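Local coordinates for protein dipeptide Epimerase (Enterococcus faecalis V583, PDB 3JW7) that belongs to the mandelate racemase/muconate lactonizing enzyme family of the enolase superfamily and holds a magnesium ion in its barrel domain, at residues 11-16 against 325-330; 79-84 against 105-110; 157-162 against 185-190. All coordinates share one frame; numbering follows the deposited sequence.

Interaction 1 of 3, residues 11-16 against 325-330; sequences SKIKLK and LETAPV
Ile13 reaches across to Thr327 and Pro329, and all three of its outer carbons take part. Its side chain stands at about a right angle to both partners. CG1 lies beside the backbone N (chi1 -60°), and the extended chi2 carries CD1 on to the proline ring, where Ile13 CD1 is 3.6 Å from Pro329 CD. The other branch, CG2, is anti to the backbone N and packs on the threonine methyl, with Ile13 CG2 3.7 Å from Thr327 CG2. Both branches of Ile13 also press on Thr327 O. That oxygen is buried here with no polar partner.

Two residues on, Leu15 meets Leu325 where the backbones form a single bridge. Neither side chain starts out toward the other segment. Their methyls still meet, Leu15 CD2 being 3.8 Å from Leu325 CD2. The one hydrogen bond across the contact runs from Glu326 N to Lys14 O, at 3.1 Å and 146°. Glu326 CG also sits against this oxygen.

The chain of Glu326 bends at chi2 (-86°) and brings the carboxylate beside Lys16. Glu326 OE1 comes to 3.3 Å from Lys16 CG, so it touches the aliphatic stem and not the ammonium. Lys16 NZ instead hydrogen-bonds to Phe323 O, just before 325-330.

The contact joins the N-terminal domain to the barrel domain. Strand 3-21 pairs with strand 24-38 through backbone bonds of Ser11, Ile13 and Leu15. The loop 325-330 lies between strands 314-317 and 341-343. Leu325 and Pro329 also touch strand 24-38, and Pro329 rests on Thr298 of helix 298-310.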
loop_
_atom_site.group_PDB
_atom_site.type_symbol
_atom_site.label_atom_id
_atom_site.label_comp_id
_atom_site.label_asym_id
_atom_site.label_seq_id
_atom_site.Cartn_x
_atom_site.Cartn_y
_atom_site.Cartn_z
ATOM N N SER A 11 2.200 9.552 -15.862
ATOM C CA SER A 11 3.538 8.993 -15.728
ATOM C C SER A 11 3.410 7.523 -16.085
ATOM O O SER A 11 2.578 6.816 -15.525
ATOM C CB SER A 11 4.057 9.131 -14.293
ATOM O OG SER A 11 5.287 8.436 -14.136
ATOM N N LYS A 12 4.214 7.072 -17.037
ATOM C CA LYS A 12 4.180 5.679 -17.460
ATOM C C LYS A 12 5.598 5.135 -17.404
ATOM O O LYS A 12 6.438 5.487 -18.228
ATOM C CB LYS A 12 3.631 5.571 -18.882
ATOM C CG LYS A 12 2.197 6.072 -19.046
ATOM C CD LYS A 12 1.662 5.723 -20.431
ATOM C CE LYS A 12 0.198 6.090 -20.593
ATOM N NZ LYS A 12 -0.035 7.556 -20.484
ATOM N N ILE A 13 5.859 4.275 -16.426
ATOM C CA ILE A 13 7.187 3.703 -16.247
ATOM C C ILE A 13 7.164 2.185 -16.368
ATOM O O ILE A 13 6.508 1.497 -15.589
ATOM C CB ILE A 13 7.754 4.091 -14.861
ATOM C CG1 ILE A 13 7.855 5.616 -14.763
ATOM C CG2 ILE A 13 9.121 3.453 -14.649
ATOM C CD1 ILE A 13 8.135 6.120 -13.365
ATOM N N LYS A 14 7.894 1.655 -17.342
ATOM C CA LYS A 14 7.924 0.214 -17.532
ATOM C C LYS A 14 8.572 -0.480 -16.345
ATOM O O LYS A 14 9.479 0.062 -15.718
ATOM C CB LYS A 14 8.675 -0.140 -18.818
ATOM C CG LYS A 14 8.605 -1.608 -19.173
ATOM C CD LYS A 14 9.083 -1.862 -20.598
ATOM C CE LYS A 14 8.977 -3.337 -20.949
ATOM N NZ LYS A 14 7.582 -3.842 -20.799
ATOM N N LEU A 15 8.084 -1.673 -16.023
ATOM C CA LEU A 15 8.644 -2.438 -14.919
ATOM C C LEU A 15 9.786 -3.288 -15.464
ATOM O O LEU A 15 9.755 -3.716 -16.621
ATOM C CB LEU A 15 7.581 -3.339 -14.286
ATOM C CG LEU A 15 6.368 -2.656 -13.640
ATOM C CD1 LEU A 15 5.534 -3.695 -12.920
ATOM C CD2 LEU A 15 6.829 -1.586 -12.660
ATOM N N LYS A 16 10.792 -3.521 -14.632
ATOM C CA LYS A 16 11.951 -4.310 -15.031
ATOM C C LYS A 16 11.545 -5.738 -15.354
ATOM O O LYS A 16 12.193 -6.419 -16.151
ATOM C CB LYS A 16 13.014 -4.279 -13.925
ATOM C CG LYS A 16 13.648 -2.896 -13.750
ATOM C CD LYS A 16 14.813 -2.883 -12.762
ATOM C CE LYS A 16 14.350 -2.894 -11.314
ATOM N NZ LYS A 16 13.581 -4.123 -10.986
ATOM N N LEU A 325 10.595 -0.552 -10.756
ATOM C CA LEU A 325 10.604 0.546 -11.718
ATOM C C LEU A 325 11.893 0.705 -12.525
ATOM O O LEU A 325 12.997 0.653 -11.975
ATOM C CB LEU A 325 10.321 1.868 -10.998
ATOM C CG LEU A 325 9.048 1.961 -10.141
ATOM C CD1 LEU A 325 8.988 3.348 -9.523
ATOM C CD2 LEU A 325 7.801 1.688 -10.989
ATOM N N GLU A 326 11.747 0.914 -13.830
ATOM C CA GLU A 326 12.909 1.120 -14.688
ATOM C C GLU A 326 13.531 2.474 -14.362
ATOM O O GLU A 326 14.744 2.641 -14.459
ATOM C CB GLU A 326 12.508 1.089 -16.166
ATOM C CG GLU A 326 12.188 -0.300 -16.692
ATOM C CD GLU A 326 13.417 -1.044 -17.173
ATOM O OE1 GLU A 326 14.429 -1.071 -16.441
ATOM O OE2 GLU A 326 13.365 -1.612 -18.284
ATOM N N THR A 327 12.696 3.430 -13.963
ATOM C CA THR A 327 13.175 4.774 -13.636
ATOM C C THR A 327 12.335 5.468 -12.563
ATOM O O THR A 327 11.199 5.075 -12.301
ATOM C CB THR A 327 13.169 5.668 -14.888
ATOM O OG1 THR A 327 13.774 6.932 -14.583
ATOM C CG2 THR A 327 11.744 5.908 -15.355
ATOM N N ALA A 328 12.914 6.499 -11.948
ATOM C CA ALA A 328 12.242 7.287 -10.919
ATOM C C ALA A 328 11.702 8.558 -11.578
ATOM O O ALA A 328 12.440 9.282 -12.245
ATOM C CB ALA A 328 13.226 7.648 -9.804
ATOM N N PRO A 329 10.409 8.853 -11.390
ATOM C CA PRO A 329 9.792 10.042 -11.985
ATOM C C PRO A 329 10.139 11.365 -11.314
ATOM O O PRO A 329 9.895 12.439 -11.873
ATOM C CB PRO A 329 8.306 9.732 -11.885
ATOM C CG PRO A 329 8.227 9.024 -10.563
ATOM C CD PRO A 329 9.414 8.074 -10.628
ATOM N N VAL A 330 10.720 11.292 -10.123
ATOM C CA VAL A 330 11.050 12.495 -9.382
ATOM C C VAL A 330 12.361 12.315 -8.611
ATOM O O VAL A 330 12.923 11.224 -8.583
ATOM C CB VAL A 330 9.902 12.811 -8.411
ATOM C CG1 VAL A 330 9.896 11.805 -7.268
ATOM C CG2 VAL A 330 10.007 14.217 -7.926
#

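Interaction 2 of 3, residues 79-84 against 105-110; sequences FNIEKI and ACYDLM
A helix pair of the N-terminal domain meets here. The start of helix 81-91, with Phe79 ahead of it, packs against helix 96-114. Met110 fills the centre of the contact. Its CG lies over one face of the Phe79 ring, 3.6 Å from the ring centroid and 23° off the normal, a CH-pi contact. The sulfur follows obliquely, with Met110 SD 4.5 Å from the centroid of the Phe79 ring, as a Met-aromatic contact. The thioether bends at chi3 (-109°) and carries CE away from Phe79. Met110 CE then lies over the centre of the Tyr107 ring of its own helix, 3.6 Å above the ring plane, and also touches Ile81 CB.

Ile81 reaches the same tyrosine at about a right angle, Ile81 CD1 being 3.8 Å from Tyr107 CE1. Further along the helix, Ile84 CG2 comes to 4.4 Å from Cys106 SG. Asn80 is the N-cap of helix 81-91, and its OD1 accepts from Lys83 N at 2.9 Å.

No hydrogen bond crosses between the segments. Between them the hold is dispersion, with CH-pi and sulfur-aromatic contacts, and the one methionine touches both rings, Phe79 by CG and SD and Tyr107 by CE.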
loop_
_atom_site.group_PDB
_atom_site.type_symbol
_atom_site.label_atom_id
_atom_site.label_comp_id
_atom_site.label_asym_id
_atom_site.label_seq_id
_atom_site.Cartn_x
_atom_site.Cartn_y
_atom_site.Cartn_z
ATOM N N PHE A 79 -3.517 23.096 4.813
ATOM C CA PHE A 79 -3.719 22.616 6.184
ATOM C C PHE A 79 -5.191 22.312 6.460
ATOM O O PHE A 79 -5.518 21.589 7.404
ATOM C CB PHE A 79 -3.228 23.656 7.197
ATOM C CG PHE A 79 -1.748 23.626 7.418
ATOM C CD1 PHE A 79 -1.171 22.643 8.220
ATOM C CD2 PHE A 79 -0.925 24.569 6.809
ATOM C CE1 PHE A 79 0.211 22.597 8.408
ATOM C CE2 PHE A 79 0.458 24.533 6.992
ATOM C CZ PHE A 79 1.026 23.546 7.790
ATOM N N ASN A 80 -6.080 22.885 5.654
ATOM C CA ASN A 80 -7.513 22.644 5.819
ATOM C C ASN A 80 -7.828 21.331 5.102
ATOM O O ASN A 80 -8.596 21.294 4.136
ATOM C CB ASN A 80 -8.331 23.784 5.197
ATOM C CG ASN A 80 -9.793 23.754 5.620
ATOM O OD1 ASN A 80 -10.285 22.750 6.138
ATOM N ND2 ASN A 80 -10.493 24.857 5.397
ATOM N N ILE A 81 -7.214 20.259 5.586
ATOM C CA ILE A 81 -7.382 18.931 5.009
ATOM C C ILE A 81 -8.825 18.447 5.176
ATOM O O ILE A 81 -9.325 17.646 4.375
ATOM C CB ILE A 81 -6.379 17.942 5.664
ATOM C CG1 ILE A 81 -6.366 16.616 4.899
ATOM C CG2 ILE A 81 -6.709 17.770 7.137
ATOM C CD1 ILE A 81 -5.807 16.737 3.493
ATOM N N GLU A 82 -9.489 18.943 6.216
ATOM C CA GLU A 82 -10.881 18.613 6.481
ATOM C C GLU A 82 -11.747 19.128 5.332
ATOM O O GLU A 82 -12.570 18.394 4.784
ATOM C CB GLU A 82 -11.339 19.261 7.792
ATOM C CG GLU A 82 -10.748 18.617 9.038
ATOM C CD GLU A 82 -11.484 17.352 9.433
ATOM O OE1 GLU A 82 -12.626 17.453 9.933
ATOM O OE2 GLU A 82 -10.923 16.257 9.230
ATOM N N LYS A 83 -11.577 20.394 4.969
ATOM C CA LYS A 83 -12.371 20.939 3.872
ATOM C C LYS A 83 -11.963 20.341 2.531
ATOM O O LYS A 83 -12.811 20.084 1.669
ATOM C CB LYS A 83 -12.244 22.462 3.815
ATOM C CG LYS A 83 -13.060 23.096 2.693
ATOM C CD LYS A 83 -12.971 24.615 2.741
ATOM C CE LYS A 83 -13.849 25.249 1.679
ATOM N NZ LYS A 83 -13.870 26.734 1.797
ATOM N N ILE A 84 -10.666 20.116 2.344
ATOM C CA ILE A 84 -10.192 19.537 1.089
ATOM C C ILE A 84 -10.862 18.193 0.798
ATOM O O ILE A 84 -11.276 17.932 -0.330
ATOM C CB ILE A 84 -8.651 19.373 1.099
ATOM C CG1 ILE A 84 -7.993 20.753 1.053
ATOM C CG2 ILE A 84 -8.193 18.527 -0.086
ATOM C CD1 ILE A 84 -8.294 21.531 -0.203
ATOM N N ALA A 105 -0.173 15.563 -1.747
ATOM C CA ALA A 105 0.460 16.839 -2.052
ATOM C C ALA A 105 0.166 17.846 -0.944
ATOM O O ALA A 105 1.023 18.650 -0.592
ATOM C CB ALA A 105 -0.032 17.375 -3.399
ATOM N N CYS A 106 -1.044 17.812 -0.385
ATOM C CA CYS A 106 -1.367 18.738 0.686
ATOM C C CYS A 106 -0.503 18.469 1.907
ATOM O O CYS A 106 -0.011 19.403 2.531
ATOM C CB CYS A 106 -2.849 18.656 1.064
ATOM S SG CYS A 106 -3.906 19.387 -0.206
ATOM N N TYR A 107 -0.319 17.199 2.257
ATOM C CA TYR A 107 0.511 16.882 3.411
ATOM C C TYR A 107 1.963 17.260 3.152
ATOM O O TYR A 107 2.674 17.690 4.061
ATOM C CB TYR A 107 0.409 15.400 3.778
ATOM C CG TYR A 107 -0.791 15.089 4.637
ATOM C CD1 TYR A 107 -1.983 14.657 4.069
ATOM C CD2 TYR A 107 -0.741 15.260 6.025
ATOM C CE1 TYR A 107 -3.101 14.400 4.859
ATOM C CE2 TYR A 107 -1.856 15.005 6.824
ATOM C CZ TYR A 107 -3.028 14.575 6.231
ATOM O OH TYR A 107 -4.137 14.314 6.998
ATOM N N ASP A 108 2.406 17.097 1.913
ATOM C CA ASP A 108 3.776 17.460 1.572
ATOM C C ASP A 108 3.920 18.962 1.842
ATOM O O ASP A 108 4.895 19.403 2.440
ATOM C CB ASP A 108 4.054 17.132 0.103
ATOM C CG ASP A 108 5.499 17.398 -0.304
ATOM O OD1 ASP A 108 6.374 17.503 0.582
ATOM O OD2 ASP A 108 5.764 17.485 -1.520
ATOM N N LEU A 109 2.929 19.744 1.421
ATOM C CA LEU A 109 2.958 21.193 1.641
ATOM C C LEU A 109 2.912 21.542 3.123
ATOM O O LEU A 109 3.556 22.494 3.569
ATOM C CB LEU A 109 1.789 21.867 0.913
ATOM C CG LEU A 109 1.986 22.021 -0.599
ATOM C CD1 LEU A 109 0.686 22.486 -1.252
ATOM C CD2 LEU A 109 3.126 23.016 -0.857
ATOM N N MET A 110 2.141 20.776 3.892
ATOM C CA MET A 110 2.042 21.027 5.320
ATOM C C MET A 110 3.420 20.872 5.956
ATOM O O MET A 110 3.838 21.718 6.743
ATOM C CB MET A 110 1.041 20.069 5.967
ATOM C CG MET A 110 -0.424 20.456 5.732
ATOM S SD MET A 110 -1.565 19.393 6.647
ATOM C CE MET A 110 -2.316 18.433 5.301
#

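Interaction 3 of 3, residues 157-162 against 185-190; sequences TLKIKV and KLRLDA. With MG (magnesium ion), chain L; TYR (tyrosine), chain J; ILE (isoleucine), chain I.
Lys161 and Asp189 lie side by side, pointing the same way, at the C-terminal ends of two parallel strands. Lys161 NZ forms a salt bridge to Asp189 OD2 at 2.7 Å, arriving from above the carboxylate plane. Asp189 OD2 also binds magnesium at 2.3 Å. Glu215, Asp240, OXT of the bound tyrosine and a water complete the site. Asp189 OD1 takes a hydrogen bond from that water.

Lys159 and Lys161 both reach the bound molecules. Lys159, extended beyond CG, runs to its 2.9 Å hydrogen bond from NZ to O of the bound tyrosine, and also salt-bridges Glu215 and Asp318. Lys161 bends at chi2 (-67°), and its NZ donates to O of the bound isoleucine at 2.9 Å.

On the same face, Thr157 CG2 sits over the centre of the Arg187 guanidinium, 3.5 Å from Arg187 CZ. Salt bridges to Glu212 and Asp132 hold that flat group.

Backbone bonds knit the strands in parallel register, from Leu158 N to Lys185 O through to Val162 N to Asp189 O.

The other face is apolar. Ile160 and Leu188 lie side by side, with Ile160 CB 3.8 Å from Leu188 CD2. Leu158 packs on Leu186 likewise.

The strands belong to a beta-alpha-beta unit of the barrel, with helix 166-180 packed on the apolar face. Strand 128-135 flanks 157-161, and strand 211-215 flanks 185-189.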
loop_
_atom_site.group_PDB
_atom_site.type_symbol
_atom_site.label_atom_id
_atom_site.label_comp_id
_atom_site.label_asym_id
_atom_site.label_seq_id
_atom_site.Cartn_x
_atom_site.Cartn_y
_atom_site.Cartn_z
ATOM N N THR A 157 12.157 -10.600 5.389
ATOM C CA THR A 157 10.733 -10.876 5.283
ATOM C C THR A 157 10.324 -10.881 3.822
ATOM O O THR A 157 10.536 -9.901 3.113
ATOM C CB THR A 157 9.909 -9.813 6.002
ATOM O OG1 THR A 157 10.347 -9.712 7.362
ATOM C CG2 THR A 157 8.425 -10.172 5.952
ATOM N N LEU A 158 9.740 -11.988 3.382
ATOM C CA LEU A 158 9.301 -12.128 2.002
ATOM C C LEU A 158 7.786 -12.286 1.933
ATOM O O LEU A 158 7.200 -13.044 2.702
ATOM C CB LEU A 158 9.959 -13.357 1.368
ATOM C CG LEU A 158 11.480 -13.445 1.478
ATOM C CD1 LEU A 158 11.948 -14.765 0.879
ATOM C CD2 LEU A 158 12.131 -12.260 0.773
ATOM N N LYS A 159 7.156 -11.563 1.011
ATOM C CA LYS A 159 5.713 -11.649 0.823
ATOM C C LYS A 159 5.510 -12.544 -0.396
ATOM O O LYS A 159 5.850 -12.166 -1.514
ATOM C CB LYS A 159 5.121 -10.255 0.581
ATOM C CG LYS A 159 3.636 -10.259 0.259
ATOM C CD LYS A 159 3.033 -8.864 0.385
ATOM C CE LYS A 159 1.658 -8.798 -0.261
ATOM N NZ LYS A 159 0.926 -7.535 0.062
ATOM N N ILE A 160 4.963 -13.732 -0.164
ATOM C CA ILE A 160 4.757 -14.721 -1.221
ATOM C C ILE A 160 3.390 -14.669 -1.888
ATOM O O ILE A 160 2.370 -14.869 -1.236
ATOM C CB ILE A 160 4.939 -16.157 -0.669
ATOM C CG1 ILE A 160 6.292 -16.280 0.030
ATOM C CG2 ILE A 160 4.804 -17.166 -1.794
ATOM C CD1 ILE A 160 6.535 -17.647 0.678
ATOM N N LYS A 161 3.374 -14.415 -3.194
ATOM C CA LYS A 161 2.118 -14.386 -3.931
ATOM C C LYS A 161 1.732 -15.805 -4.351
ATOM O O LYS A 161 2.553 -16.559 -4.880
ATOM C CB LYS A 161 2.236 -13.501 -5.178
ATOM C CG LYS A 161 2.367 -12.006 -4.890
ATOM C CD LYS A 161 1.087 -11.449 -4.268
ATOM C CE LYS A 161 1.204 -9.944 -4.018
ATOM N NZ LYS A 161 -0.077 -9.392 -3.457
ATOM N N VAL A 162 0.476 -16.159 -4.114
ATOM C CA VAL A 162 -0.037 -17.473 -4.473
ATOM C C VAL A 162 -1.447 -17.299 -5.013
ATOM O O VAL A 162 -1.953 -16.178 -5.059
ATOM C CB VAL A 162 -0.089 -18.417 -3.239
ATOM C CG1 VAL A 162 1.308 -18.666 -2.713
ATOM C CG2 VAL A 162 -0.952 -17.805 -2.148
ATOM N N LYS A 185 11.119 -14.570 7.639
ATOM C CA LYS A 185 9.679 -14.510 7.848
ATOM C C LYS A 185 8.984 -14.582 6.501
ATOM O O LYS A 185 9.395 -13.917 5.550
ATOM C CB LYS A 185 9.274 -13.213 8.553
ATOM C CG LYS A 185 9.797 -13.081 9.969
ATOM C CD LYS A 185 9.083 -11.965 10.732
ATOM C CE LYS A 185 9.304 -10.598 10.100
ATOM N NZ LYS A 185 8.695 -9.500 10.912
ATOM N N LEU A 186 7.936 -15.394 6.425
ATOM C CA LEU A 186 7.185 -15.544 5.189
ATOM C C LEU A 186 5.705 -15.246 5.402
ATOM O O LEU A 186 5.047 -15.871 6.232
ATOM C CB LEU A 186 7.330 -16.968 4.637
ATOM C CG LEU A 186 8.740 -17.492 4.336
ATOM C CD1 LEU A 186 8.648 -18.943 3.869
ATOM C CD2 LEU A 186 9.410 -16.627 3.280
ATOM N N ARG A 187 5.193 -14.266 4.668
ATOM C CA ARG A 187 3.783 -13.930 4.745
ATOM C C ARG A 187 3.236 -14.278 3.364
ATOM O O ARG A 187 3.932 -14.116 2.359
ATOM C CB ARG A 187 3.584 -12.444 5.089
ATOM C CG ARG A 187 4.323 -11.456 4.206
ATOM C CD ARG A 187 4.186 -10.017 4.728
ATOM N NE ARG A 187 4.637 -9.870 6.113
ATOM C CZ ARG A 187 5.242 -8.787 6.599
ATOM N NH1 ARG A 187 5.481 -7.741 5.819
ATOM N NH2 ARG A 187 5.607 -8.744 7.872
ATOM N N LEU A 188 2.014 -14.797 3.322
ATOM C CA LEU A 188 1.390 -15.208 2.063
ATOM C C LEU A 188 0.273 -14.267 1.664
ATOM O O LEU A 188 -0.351 -13.648 2.515
ATOM C CB LEU A 188 0.793 -16.611 2.193
ATOM C CG LEU A 188 1.645 -17.712 2.829
ATOM C CD1 LEU A 188 0.865 -19.019 2.770
ATOM C CD2 LEU A 188 2.980 -17.851 2.097
ATOM N N ASP A 189 0.011 -14.185 0.364
ATOM C CA ASP A 189 -1.057 -13.335 -0.147
ATOM C C ASP A 189 -1.704 -14.066 -1.313
ATOM O O ASP A 189 -1.088 -14.239 -2.362
ATOM C CB ASP A 189 -0.493 -11.997 -0.619
ATOM C CG ASP A 189 -1.581 -10.992 -0.957
ATOM O OD1 ASP A 189 -2.740 -11.413 -1.171
ATOM O OD2 ASP A 189 -1.267 -9.784 -1.021
ATOM N N ALA A 190 -2.952 -14.485 -1.125
ATOM C CA ALA A 190 -3.692 -15.225 -2.140
ATOM C C ALA A 190 -4.533 -14.345 -3.053
ATOM O O ALA A 190 -5.108 -14.830 -4.022
ATOM C CB ALA A 190 -4.585 -16.261 -1.466
HETATM MG MG MG L . -2.571 -7.922 -0.564
HETATM N N TYR J . 0.217 -4.909 -3.882
HETATM C CA TYR J . -1.123 -5.483 -3.906
HETATM C C TYR J . -1.418 -6.319 -2.660
HETATM O O TYR J . -0.935 -5.939 -1.570
HETATM C CB TYR J . -1.305 -6.333 -5.169
HETATM C CG TYR J . -1.200 -5.565 -6.476
HETATM C CD1 TYR J . -0.510 -6.100 -7.561
HETATM C CD2 TYR J . -1.831 -4.329 -6.648
HETATM C CE1 TYR J . -0.444 -5.435 -8.785
HETATM C CE2 TYR J . -1.775 -3.651 -7.881
HETATM C CZ TYR J . -1.078 -4.218 -8.943
HETATM O OH TYR J . -1.025 -3.591 -10.170
HETATM O OXT TYR J . -2.145 -7.327 -2.788
HETATM N N ILE I . 3.636 -5.490 -2.824
HETATM C CA ILE I . 2.628 -4.863 -3.728
HETATM C C ILE I . 1.318 -5.640 -3.717
HETATM O O ILE I . 1.312 -6.864 -3.562
HETATM C CB ILE I . 3.123 -4.803 -5.196
HETATM C CG1 ILE I . 3.594 -6.188 -5.635
HETATM C CG2 ILE I . 4.204 -3.737 -5.343
HETATM C CD1 ILE I . 3.783 -6.342 -7.142
HETATM O O HOH W 1 -4.473 -9.428 -0.653
#

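How the interactions relate
Interaction 3 is a buried strand pair of the barrel, and interaction 2 is a largely buried helix pair of the N-terminal domain. Their centres are about 35 Å apart, on opposite sides of the chain's centre. Interaction 1 is only partly buried and joins those two domains. The chemistry follows the place. Interaction 3 combines strand bonds, buried charges and magnesium on one face with aliphatic packing on the other. Interaction 2 has apolar, CH-pi and sulfur-aromatic contacts and no hydrogen bond between its segments. Interaction 1 mixes one backbone bond with aliphatic packing and solvent-facing charged residues. Strand 24-38 links two of them: it touches both segments of interaction 1 and Cys106 of interaction 2.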